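Local coordinates for beta-hydroxyacyl-(Acyl-carrier-protein) dehydratase FabA/FabZ (Xenorhabdus doucetiae, PDB 6QSR) that probably acts as a hotdog-fold dehydratase (lyase) subunit of the ApeI:P heterocomplex in the biosynthesis of aryl polyene pigments, at residues G72-G76 / P119-Q123; M82-I87 / L127-M131. All blocks are in the same frame, centred on the assembly; numbering follows the deposited sequence.

Both contacts belong to one hotdog domain: contact 2 lies on its central helix, and contact 1 packs against that helix at M82. Contact 1 is about 17 Å from the centre of the chain, contact 2 about 4 Å from it. Their centres are about 16 Å apart, yet side chains touch: L74 CD2 lies 3.6 Å from M82 CE, and the F121 ring packs on M82 and L127, with CG 3.8 Å from L127 CD1. Strand 74-75 is followed in the chain by helix 79-97, strand 120-121 by strand 126-133. Q85, on a side of helix 82-87 turned from strand 127-131, touches L32 and H34, which with D29 bind the sodium ion.

Contact 1. Residues G72-G76 / P119-Q123; sequences GHLPG and PAFTQ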
# COMPACT_ATOMS: atom_id res chain seq x y z
N GLY B 72 -16.60 6.39 -8.12
CA GLY B 72 -16.43 5.05 -8.72
C GLY B 72 -15.03 4.69 -9.18
O GLY B 72 -14.85 3.65 -9.84
N HIS B 73 -14.03 5.51 -8.84
CA HIS B 73 -12.65 5.30 -9.30
C HIS B 73 -11.72 4.85 -8.17
O HIS B 73 -11.95 5.17 -7.01
CB HIS B 73 -12.11 6.58 -9.97
CG HIS B 73 -13.04 7.15 -10.99
ND1 HIS B 73 -13.63 6.38 -11.96
CD2 HIS B 73 -13.50 8.41 -11.17
CE1 HIS B 73 -14.41 7.14 -12.71
NE2 HIS B 73 -14.35 8.38 -12.25
N LEU B 74 -10.68 4.09 -8.54
CA LEU B 74 -9.66 3.64 -7.60
C LEU B 74 -8.59 4.70 -7.50
O LEU B 74 -7.93 4.99 -8.49
CB LEU B 74 -9.02 2.32 -8.07
CG LEU B 74 -7.93 1.75 -7.14
CD1 LEU B 74 -8.53 1.23 -5.84
CD2 LEU B 74 -7.08 0.68 -7.84
N PRO B 75 -8.38 5.27 -6.30
CA PRO B 75 -7.33 6.29 -6.18
C PRO B 75 -5.95 5.77 -6.61
O PRO B 75 -5.64 4.59 -6.40
CB PRO B 75 -7.35 6.64 -4.69
CG PRO B 75 -8.74 6.35 -4.26
CD PRO B 75 -9.13 5.13 -5.04
N GLY B 76 -5.16 6.66 -7.21
CA GLY B 76 -3.84 6.34 -7.73
C GLY B 76 -2.85 5.74 -6.76
O GLY B 76 -2.03 4.93 -7.14
N PRO B 119 -4.74 10.76 -11.40
CA PRO B 119 -5.05 10.77 -9.97
C PRO B 119 -5.84 9.56 -9.49
O PRO B 119 -5.74 9.19 -8.31
CB PRO B 119 -5.85 12.07 -9.79
CG PRO B 119 -6.38 12.41 -11.12
CD PRO B 119 -5.41 11.87 -12.12
N ALA B 120 -6.61 8.95 -10.39
CA ALA B 120 -7.36 7.73 -10.07
C ALA B 120 -7.49 6.85 -11.30
O ALA B 120 -7.37 7.33 -12.44
CB ALA B 120 -8.74 8.07 -9.53
N PHE B 121 -7.70 5.55 -11.07
CA PHE B 121 -7.94 4.61 -12.17
C PHE B 121 -9.44 4.49 -12.40
O PHE B 121 -10.19 4.13 -11.49
CB PHE B 121 -7.36 3.24 -11.84
CG PHE B 121 -5.88 3.26 -11.54
CD1 PHE B 121 -5.43 3.22 -10.22
CD2 PHE B 121 -4.94 3.33 -12.56
CE1 PHE B 121 -4.06 3.24 -9.94
CE2 PHE B 121 -3.57 3.34 -12.29
CZ PHE B 121 -3.14 3.31 -10.97
N THR B 122 -9.87 4.77 -13.63
CA THR B 122 -11.29 4.85 -13.93
C THR B 122 -11.94 3.47 -13.90
O THR B 122 -11.32 2.46 -14.25
CB THR B 122 -11.55 5.56 -15.27
OG1 THR B 122 -10.82 4.92 -16.31
CG2 THR B 122 -11.12 7.02 -15.20
N GLN B 123 -13.19 3.45 -13.45
CA GLN B 123 -14.08 2.30 -13.50
C GLN B 123 -14.05 1.65 -14.88
O GLN B 123 -14.15 2.35 -15.89
CB GLN B 123 -15.51 2.76 -13.19
CG GLN B 123 -16.49 1.64 -12.90
CD GLN B 123 -16.79 1.54 -11.42
OE1 GLN B 123 -17.59 2.31 -10.88
NE2 GLN B 123 -16.13 0.60 -10.75
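The ring of F121 lies beside L74, its CD1 3.9 Å from L74 CD2, the two side chains slanting across one another on the same face of a two-stranded antiparallel pair. F121 CG stands anti to the carbonyl carbon (chi1 -57°), a setting that carries CE1 along the neighbouring strand to 3.8 Å from G76 CA. L74 and F121 form a hydrogen-bonded pair: F121 N gives a short bond of 2.7 Å to L74 O, and L74 N returns one of 3.0 Å to F121 O. Two residues on, G76 N reaches P119 O at 2.8 Å from above the carbonyl plane. Strand 74-75 of this short pairing leads into the central helix, 79-97, of the hotdog fold, and F121 also packs on L154 and V155 of strand 152-162. On the outer side, A120 CB meets H73 CB at 3.7 Å. The H73 ring has T122 CG2 over one face, offset toward the rim, while its ND1 accepts a weak bond in the ring plane from Q123 N, 3.3 Å long. H73 is held at its backbone too, since its N bonds to N69 OD1. At G72 the backbone has phi 85° and psi 10°, angles that call for glycine here.

Contact 2. Residues M82-I87 / L127-M131; sequences MMAQAI and LDIQM
M131 lays its side chain against helix 82-87 and touches three of its residues. Its CG, placed by chi1 anti to the carbonyl carbon, meets A86 CB at 3.6 Å. Successive turns at chi2 (-58°) and chi3 (-73°) then curl the thioether along the helix instead of letting it run straight, so that SD sits 3.6 Å from M83 CG and CE ends against I87 CD1 at 3.8 Å. M83 and I87 each lie crosswise to M131, at about a right angle.

I129 works differently, through its two branches. CG2 presses on the helix, touching A86 CB (3.7 Å) and the M82 carbonyl oxygen, and also meets M83 CG, while CG1 lies against M82 CB at 4.1 Å. M82 extends its chain through chi2 and turns at chi3, bringing CE to 4.0 Å from L127 CD1.

The helix and strand axes pass 8.2 Å apart at closest approach, with 56° between their directions. This is the hotdog arrangement, a central helix wrapped by a curved antiparallel sheet: L127, I129 and M131, alternate residues of the strand, all point inward, and the small A86 lets the strand's side chains come close to the helix backbone. M83 and I87 also reach strand 152-162 across the curl of the sheet.

Every side-chain group that touches here is apolar and buried, and three methionines supply much of the surface. With no polar side-chain group meeting across, the contact is consistent with a helix held on this strand by shape and hydrophobic burial.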
# COMPACT_ATOMS: atom_id res chain seq x y z
N MET B 82 -1.17 -2.69 -5.13
CA MET B 82 -1.25 -3.63 -6.24
C MET B 82 0.17 -4.12 -6.64
O MET B 82 0.39 -5.31 -6.83
CB MET B 82 -2.00 -3.02 -7.42
CG MET B 82 -3.49 -2.77 -7.15
SD MET B 82 -4.37 -2.11 -8.58
CE MET B 82 -3.76 -0.43 -8.55
N MET B 83 1.14 -3.21 -6.70
CA MET B 83 2.54 -3.57 -6.98
C MET B 83 3.16 -4.45 -5.89
O MET B 83 3.87 -5.42 -6.19
CB MET B 83 3.38 -2.32 -7.21
CG MET B 83 3.13 -1.68 -8.56
SD MET B 83 4.14 -0.21 -8.83
CE MET B 83 3.09 1.05 -8.16
N ALA B 84 2.86 -4.11 -4.63
CA ALA B 84 3.33 -4.89 -3.49
C ALA B 84 2.81 -6.32 -3.54
O ALA B 84 3.58 -7.28 -3.34
CB ALA B 84 2.91 -4.23 -2.18
N GLN B 85 1.52 -6.46 -3.83
CA GLN B 85 0.92 -7.79 -3.92
C GLN B 85 1.43 -8.60 -5.10
O GLN B 85 1.56 -9.80 -4.98
CB GLN B 85 -0.61 -7.71 -3.90
CG GLN B 85 -1.13 -7.38 -2.52
CD GLN B 85 -2.63 -7.44 -2.39
OE1 GLN B 85 -3.32 -8.12 -3.16
NE2 GLN B 85 -3.16 -6.72 -1.41
N ALA B 86 1.75 -7.94 -6.21
CA ALA B 86 2.38 -8.62 -7.34
C ALA B 86 3.73 -9.23 -6.93
O ALA B 86 4.04 -10.35 -7.33
CB ALA B 86 2.56 -7.68 -8.53
N ILE B 87 4.49 -8.51 -6.11
CA ILE B 87 5.76 -8.99 -5.58
C ILE B 87 5.47 -10.19 -4.67
O ILE B 87 6.21 -11.18 -4.68
CB ILE B 87 6.54 -7.89 -4.82
CG1 ILE B 87 6.97 -6.75 -5.76
CG2 ILE B 87 7.79 -8.48 -4.14
CD1 ILE B 87 7.32 -5.46 -5.04
N LEU B 127 -6.17 -3.36 -15.47
CA LEU B 127 -4.83 -2.95 -15.07
C LEU B 127 -3.83 -4.11 -15.11
O LEU B 127 -4.09 -5.17 -14.54
CB LEU B 127 -4.88 -2.35 -13.65
CG LEU B 127 -5.72 -1.07 -13.53
CD1 LEU B 127 -5.60 -0.51 -12.13
CD2 LEU B 127 -5.30 -0.01 -14.55
N ASP B 128 -2.71 -3.90 -15.80
CA ASP B 128 -1.61 -4.88 -15.84
C ASP B 128 -0.52 -4.43 -14.90
O ASP B 128 0.06 -3.35 -15.08
CB ASP B 128 -1.06 -5.03 -17.26
CG ASP B 128 -2.02 -5.75 -18.18
OD1 ASP B 128 -2.42 -6.88 -17.85
OD2 ASP B 128 -2.37 -5.17 -19.23
N ILE B 129 -0.24 -5.24 -13.88
CA ILE B 129 0.80 -4.93 -12.91
C ILE B 129 2.02 -5.83 -13.21
O ILE B 129 1.94 -7.05 -13.09
CB ILE B 129 0.29 -5.10 -11.46
CG1 ILE B 129 -0.91 -4.18 -11.20
CG2 ILE B 129 1.39 -4.77 -10.46
CD1 ILE B 129 -2.26 -4.80 -11.50
N GLN B 130 3.12 -5.20 -13.62
CA GLN B 130 4.32 -5.93 -14.07
C GLN B 130 5.52 -5.48 -13.24
O GLN B 130 5.91 -4.31 -13.30
CB GLN B 130 4.56 -5.68 -15.56
CG GLN B 130 3.59 -6.44 -16.46
CD GLN B 130 3.83 -6.22 -17.94
OE1 GLN B 130 4.69 -6.87 -18.56
NE2 GLN B 130 3.06 -5.31 -18.54
N MET B 131 6.07 -6.41 -12.45
CA MET B 131 7.22 -6.13 -11.56
C MET B 131 8.47 -6.89 -12.02
O MET B 131 8.38 -8.07 -12.40
CB MET B 131 6.89 -6.50 -10.11
CG MET B 131 5.59 -5.93 -9.55
SD MET B 131 5.55 -4.13 -9.63
CE MET B 131 6.70 -3.68 -8.32